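Local atomic coordinates of phosphonopyruvate hydrolase (Variovorax sp., PDB entry 2DUA), a protein that hydrolyses the carbon-phosphorus bond of phosphonopyruvate to give pyruvate and phosphate, with cobalt, magnesium or manganese as the metal cofactor. Residues A80-G85 against I107-K112; A154-L159 against D181-H186. All coordinates share one frame; numbering follows the deposited sequence.

Contact 1 (A80-G85 against I107-K112); sequences ADIDTG and IVMEDK. With MG (magnesium ion), chain D; OXL (oxalate ion), chain C.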
loop_
_atom_site.group_PDB
_atom_site.type_symbol
_atom_site.label_atom_id
_atom_site.label_comp_id
_atom_site.label_asym_id
_atom_site.label_seq_id
_atom_site.Cartn_x
_atom_site.Cartn_y
_atom_site.Cartn_z
ATOM N N ALA A 80 8.734 -16.762 5.441
ATOM C CA ALA A 80 8.325 -16.004 4.245
ATOM C C ALA A 80 8.891 -16.498 2.951
ATOM O O ALA A 80 10.087 -16.715 2.817
ATOM C CB ALA A 80 8.692 -14.500 4.396
ATOM N N ASP A 81 8.023 -16.679 1.968
ATOM C CA ASP A 81 8.462 -17.114 0.634
ATOM C C ASP A 81 8.858 -15.856 -0.129
ATOM O O ASP A 81 7.993 -15.013 -0.396
ATOM C CB ASP A 81 7.270 -17.763 -0.065
ATOM C CG ASP A 81 7.568 -18.216 -1.487
ATOM O OD1 ASP A 81 8.709 -18.098 -2.028
ATOM O OD2 ASP A 81 6.574 -18.698 -2.051
ATOM N N ILE A 82 10.141 -15.678 -0.451
ATOM C CA ILE A 82 10.500 -14.487 -1.213
ATOM C C ILE A 82 10.919 -14.825 -2.660
ATOM O O ILE A 82 11.654 -14.057 -3.331
ATOM C CB ILE A 82 11.591 -13.620 -0.535
ATOM C CG1 ILE A 82 12.864 -14.391 -0.265
ATOM C CG2 ILE A 82 11.016 -13.103 0.803
ATOM C CD1 ILE A 82 14.093 -13.437 0.091
ATOM N N ASP A 83 10.463 -15.970 -3.138
ATOM C CA ASP A 83 10.755 -16.388 -4.533
ATOM C C ASP A 83 12.250 -16.334 -4.850
ATOM O O ASP A 83 13.038 -16.953 -4.138
ATOM C CB ASP A 83 10.000 -15.495 -5.537
ATOM C CG ASP A 83 8.467 -15.649 -5.483
ATOM O OD1 ASP A 83 7.803 -14.973 -6.299
ATOM O OD2 ASP A 83 7.893 -16.401 -4.650
ATOM N N THR A 84 12.657 -15.605 -5.902
ATOM C CA THR A 84 14.089 -15.517 -6.204
ATOM C C THR A 84 14.812 -14.312 -5.584
ATOM O O THR A 84 15.959 -14.040 -5.955
ATOM C CB THR A 84 14.390 -15.490 -7.731
ATOM O OG1 THR A 84 13.791 -14.330 -8.299
ATOM C CG2 THR A 84 13.801 -16.709 -8.446
ATOM N N GLY A 85 14.160 -13.600 -4.640
ATOM C CA GLY A 85 14.803 -12.470 -3.967
ATOM C C GLY A 85 14.485 -11.130 -4.604
ATOM O O GLY A 85 15.077 -10.089 -4.272
ATOM N N ILE A 107 13.246 -16.652 5.731
ATOM C CA ILE A 107 12.868 -16.446 4.345
ATOM C C ILE A 107 13.299 -17.675 3.585
ATOM O O ILE A 107 14.227 -18.384 4.006
ATOM C CB ILE A 107 13.488 -15.139 3.706
ATOM C CG1 ILE A 107 15.012 -15.060 3.922
ATOM C CG2 ILE A 107 12.740 -13.922 4.278
ATOM C CD1 ILE A 107 15.807 -15.773 2.799
ATOM N N VAL A 108 12.579 -17.965 2.503
ATOM C CA VAL A 108 12.912 -19.054 1.573
ATOM C C VAL A 108 13.143 -18.382 0.205
ATOM O O VAL A 108 12.295 -17.644 -0.275
ATOM C CB VAL A 108 11.795 -20.051 1.448
ATOM C CG1 VAL A 108 12.125 -21.034 0.340
ATOM C CG2 VAL A 108 11.602 -20.771 2.825
ATOM N N MET A 109 14.313 -18.609 -0.375
ATOM C CA MET A 109 14.719 -18.017 -1.641
ATOM C C MET A 109 15.187 -19.163 -2.539
ATOM O O MET A 109 15.943 -20.009 -2.121
ATOM C CB MET A 109 15.856 -16.998 -1.401
ATOM C CG MET A 109 16.221 -16.207 -2.602
ATOM S SD MET A 109 17.430 -14.853 -2.321
ATOM C CE MET A 109 18.625 -15.584 -1.326
ATOM N N GLU A 110 14.740 -19.175 -3.780
ATOM C CA GLU A 110 15.069 -20.258 -4.673
ATOM C C GLU A 110 16.057 -19.849 -5.771
ATOM O O GLU A 110 16.174 -18.666 -6.104
ATOM C CB GLU A 110 13.778 -20.781 -5.272
ATOM C CG GLU A 110 13.128 -19.776 -6.207
ATOM C CD GLU A 110 11.628 -20.037 -6.354
ATOM O OE1 GLU A 110 11.107 -19.894 -7.494
ATOM O OE2 GLU A 110 10.971 -20.367 -5.328
ATOM N N ASP A 111 16.739 -20.833 -6.357
ATOM C CA ASP A 111 17.780 -20.554 -7.368
ATOM C C ASP A 111 17.346 -20.526 -8.830
ATOM O O ASP A 111 18.161 -20.689 -9.738
ATOM C CB ASP A 111 18.966 -21.541 -7.203
ATOM C CG ASP A 111 18.539 -23.004 -7.278
ATOM O OD1 ASP A 111 17.357 -23.319 -7.509
ATOM O OD2 ASP A 111 19.417 -23.853 -7.093
ATOM N N LYS A 112 16.065 -20.291 -9.055
ATOM C CA LYS A 112 15.581 -20.180 -10.409
ATOM C C LYS A 112 15.957 -18.803 -10.976
ATOM O O LYS A 112 16.105 -17.827 -10.238
ATOM C CB LYS A 112 14.056 -20.341 -10.436
ATOM C CG LYS A 112 13.662 -21.775 -10.166
ATOM C CD LYS A 112 12.215 -22.116 -10.568
ATOM C CE LYS A 112 11.248 -21.702 -9.514
ATOM N NZ LYS A 112 9.913 -22.406 -9.539
HETATM MG MG MG D . 6.208 -19.770 -3.817
HETATM C C1 OXL C . 4.698 -21.668 -2.328
HETATM C C2 OXL C . 5.937 -22.404 -2.643
HETATM O O1 OXL C . 3.828 -22.211 -1.528
HETATM O O2 OXL C . 6.896 -21.762 -3.170
HETATM O O3 OXL C . 4.567 -20.542 -2.850
HETATM O O4 OXL C . 6.012 -23.618 -2.358
HETATM O O HOH W 1 11.583 -19.532 -2.520
HETATM O O HOH W 2 8.302 -19.194 -4.399
HETATM O O HOH W 3 5.657 -17.844 -4.854
HETATM O O HOH W 4 5.924 -20.595 -5.777
#
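The CG2 methyl of I107 packs against two apolar neighbours, 4.1 Å from A80 CB and 4.0 Å from I82 CG2; the side chain of I107 runs aslant that of I82, and Y99 of helix 89-101 covers this outer face. V108 carries the parallel register: its N donates to A80 O, its O accepts from I82 N at 2.9 Å, and its side chain shares the inner face with D81. Beyond D81 the 80-85 backbone leaves the strand in a type II' turn, I82 to G85, which turns D83 O toward 107-112. M109 lays CB against I82 CG1, CG near T84 C and SD near G85 CA, where a side chain would collide with the sulfur. E110 N donates to D83 O at 2.8 Å. With CG between its backbone N and carbonyl carbon (chi1 68°), E110 passes over D83 C and O and crosses the methyl side of T84, whose CG2 also meets K112 CB at 4.1 Å. A water in hydrogen-bonding distance of both joins E110 OE2 to D81 OD1, carboxylate oxygens 4.6 Å apart, and probably eases their repulsion. D81 OD1 also receives D83 N from above the carboxylate plane, closing an Asx turn that fixes the group's rotation, while OD2 reaches the magnesium ion at 2.1 Å. Two oxalate oxygens and three waters complete a six-coordinate shell, and one of those waters donates a hydrogen bond to D83 OD2. Such a site, at the C-terminal ends of the paired strands of a beta-alpha-beta unit, is characteristic of the TIM barrel of the PEP mutase family.

Contact 2 (A154-L159 against D181-H186); sequences ARVEAL and DAILIH. With OXL (oxalate ion), chain C.
R155 and H186, both substrate-binding residues, meet where two neighbouring parallel strands of the TIM barrel end, in the active-site pocket at the C-terminal mouth of the barrel. Below them the strands of this beta-alpha-beta unit pair regularly: A154 N donates to A182 O, L184 N to A154 O, and V156 N to L184 O at 2.8 Å. R155 and L184 share the inner face and point the same way. With CG anti to the backbone N (chi1 174°) and the chain straight as far as NE, R155 runs alongside L184, whose CD2 sits 3.9 Å above one face of the guanidinium. Three different nitrogens have separate tasks. NE makes a nearly straight salt-bridge hydrogen bond to E157 OE2 (2.8 Å, 176°), in the guanidinium plane but from above the carboxylate; NH1 donates to O4 of the oxalate at 3.1 Å; NH2 lies over a face of the H186 ring, 3.1 Å from CD2, with the two planes 62° apart. Replacing R155 by a leucine would probably deprive the oxalate of a hydrogen bond, leave E157 OE2 without its partner and let the H186 ring shift. On the outer face, V156 CG2 touches I183 CG2 at 3.7 Å, and the L159 side chain crosses that of I185 at about a right angle, CD1 to CD1 at 3.6 Å. H186 N is buried here without a partner, yet the carbonyl oxygen of the same residue is served: one water donates to H186 O at 2.7 Å and to V156 O, and accepts from L159 N.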
loop_
_atom_site.group_PDB
_atom_site.type_symbol
_atom_site.label_atom_id
_atom_site.label_comp_id
_atom_site.label_asym_id
_atom_site.label_seq_id
_atom_site.Cartn_x
_atom_site.Cartn_y
_atom_site.Cartn_z
ATOM N N ALA A 154 17.623 -21.835 1.672
ATOM C CA ALA A 154 17.890 -21.857 0.229
ATOM C C ALA A 154 17.130 -23.036 -0.381
ATOM O O ALA A 154 17.276 -24.208 0.021
ATOM C CB ALA A 154 19.415 -22.025 -0.056
ATOM N N ARG A 155 16.330 -22.707 -1.377
ATOM C CA ARG A 155 15.517 -23.693 -2.071
ATOM C C ARG A 155 16.192 -24.092 -3.366
ATOM O O ARG A 155 16.441 -23.253 -4.248
ATOM C CB ARG A 155 14.154 -23.106 -2.380
ATOM C CG ARG A 155 13.320 -24.040 -3.225
ATOM C CD ARG A 155 11.882 -23.522 -3.200
ATOM N NE ARG A 155 11.019 -24.383 -3.995
ATOM C CZ ARG A 155 9.713 -24.563 -3.738
ATOM N NH1 ARG A 155 9.114 -23.925 -2.714
ATOM N NH2 ARG A 155 9.017 -25.430 -4.479
ATOM N N VAL A 156 16.503 -25.384 -3.470
ATOM C CA VAL A 156 17.205 -25.947 -4.644
ATOM C C VAL A 156 16.162 -26.504 -5.657
ATOM O O VAL A 156 15.395 -27.438 -5.339
ATOM C CB VAL A 156 18.178 -27.112 -4.169
ATOM C CG1 VAL A 156 18.814 -27.857 -5.406
ATOM C CG2 VAL A 156 19.293 -26.533 -3.255
ATOM N N GLU A 157 16.129 -25.934 -6.855
ATOM C CA GLU A 157 15.162 -26.362 -7.839
ATOM C C GLU A 157 15.793 -27.245 -8.913
ATOM O O GLU A 157 15.176 -27.440 -9.971
ATOM C CB GLU A 157 14.520 -25.124 -8.505
ATOM C CG GLU A 157 13.550 -24.361 -7.545
ATOM C CD GLU A 157 12.269 -25.121 -7.339
ATOM O OE1 GLU A 157 11.468 -25.193 -8.294
ATOM O OE2 GLU A 157 12.067 -25.672 -6.243
ATOM N N ALA A 158 16.999 -27.768 -8.644
ATOM C CA ALA A 158 17.711 -28.596 -9.628
ATOM C C ALA A 158 16.971 -29.875 -10.076
ATOM O O ALA A 158 17.081 -30.261 -11.240
ATOM C CB ALA A 158 19.128 -28.931 -9.133
ATOM N N LEU A 159 16.238 -30.523 -9.177
ATOM C CA LEU A 159 15.484 -31.718 -9.546
ATOM C C LEU A 159 14.329 -31.341 -10.493
ATOM O O LEU A 159 14.122 -32.004 -11.493
ATOM C CB LEU A 159 14.938 -32.416 -8.309
ATOM C CG LEU A 159 16.040 -32.929 -7.372
ATOM C CD1 LEU A 159 15.504 -33.569 -6.084
ATOM C CD2 LEU A 159 16.814 -33.994 -8.120
ATOM N N ASP A 181 21.014 -21.713 6.252
ATOM C CA ASP A 181 20.716 -22.399 7.512
ATOM C C ASP A 181 19.939 -23.707 7.275
ATOM O O ASP A 181 19.859 -24.562 8.174
ATOM C CB ASP A 181 19.880 -21.475 8.410
ATOM C CG ASP A 181 20.643 -20.250 8.859
ATOM O OD1 ASP A 181 21.705 -20.427 9.513
ATOM O OD2 ASP A 181 20.211 -19.103 8.595
ATOM N N ALA A 182 19.320 -23.839 6.090
ATOM C CA ALA A 182 18.580 -25.062 5.786
ATOM C C ALA A 182 18.428 -25.106 4.277
ATOM O O ALA A 182 18.567 -24.066 3.597
ATOM C CB ALA A 182 17.164 -25.068 6.487
ATOM N N ILE A 183 18.182 -26.306 3.752
ATOM C CA ILE A 183 18.058 -26.461 2.324
ATOM C C ILE A 183 16.691 -27.056 2.053
ATOM O O ILE A 183 16.338 -28.080 2.621
ATOM C CB ILE A 183 19.173 -27.436 1.744
ATOM C CG1 ILE A 183 20.594 -26.841 1.970
ATOM C CG2 ILE A 183 18.902 -27.660 0.260
ATOM C CD1 ILE A 183 20.751 -25.363 1.361
ATOM N N LEU A 184 15.928 -26.404 1.195
ATOM C CA LEU A 184 14.597 -26.909 0.863
ATOM C C LEU A 184 14.779 -27.568 -0.499
ATOM O O LEU A 184 15.213 -26.911 -1.450
ATOM C CB LEU A 184 13.609 -25.741 0.796
ATOM C CG LEU A 184 12.132 -26.120 0.649
ATOM C CD1 LEU A 184 11.275 -24.902 0.943
ATOM C CD2 LEU A 184 11.856 -26.689 -0.761
ATOM N N ILE A 185 14.472 -28.854 -0.593
ATOM C CA ILE A 185 14.626 -29.573 -1.847
ATOM C C ILE A 185 13.243 -29.992 -2.334
ATOM O O ILE A 185 12.427 -30.463 -1.576
ATOM C CB ILE A 185 15.574 -30.795 -1.689
ATOM C CG1 ILE A 185 15.657 -31.522 -3.016
ATOM C CG2 ILE A 185 15.134 -31.709 -0.495
ATOM C CD1 ILE A 185 16.477 -30.717 -4.074
ATOM N N HIS A 186 12.994 -29.790 -3.617
ATOM C CA HIS A 186 11.678 -30.038 -4.166
ATOM C C HIS A 186 11.690 -30.979 -5.378
ATOM O O HIS A 186 12.623 -30.955 -6.153
ATOM C CB HIS A 186 11.106 -28.668 -4.562
ATOM C CG HIS A 186 9.617 -28.642 -4.642
ATOM N ND1 HIS A 186 8.815 -29.114 -3.625
ATOM C CD2 HIS A 186 8.780 -28.287 -5.650
ATOM C CE1 HIS A 186 7.549 -29.066 -4.005
ATOM N NE2 HIS A 186 7.499 -28.572 -5.231
HETATM C C1 OXL C . 4.698 -21.668 -2.328
HETATM C C2 OXL C . 5.937 -22.404 -2.643
HETATM O O1 OXL C . 3.828 -22.211 -1.528
HETATM O O2 OXL C . 6.896 -21.762 -3.170
HETATM O O3 OXL C . 4.567 -20.542 -2.850
HETATM O O4 OXL C . 6.012 -23.618 -2.358
HETATM O O HOH W 5 14.596 -29.322 -6.980
#

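After the first two barrel strands, the chain runs through strand 78-81 and helix 89-101 and returns in strand 106-110, where contact 1 closes the earlier of the two beta-alpha-beta loops. Helix 131-144 then leads to strand 151-156, and a second loop, over helix 165-177, is closed by contact 2 at strand 182-185. The two loops follow in series, neither nested nor crossed, and tie together four successive barrel strands. They meet at the shared boundary of strands 106-110 and 151-156, where M109 O and R155 N lie 2.8 Å apart, probably hydrogen-bonded, as D111 OD1 and E157 N probably are. One oxalate joins the metal of contact 1 to the arginine of contact 2.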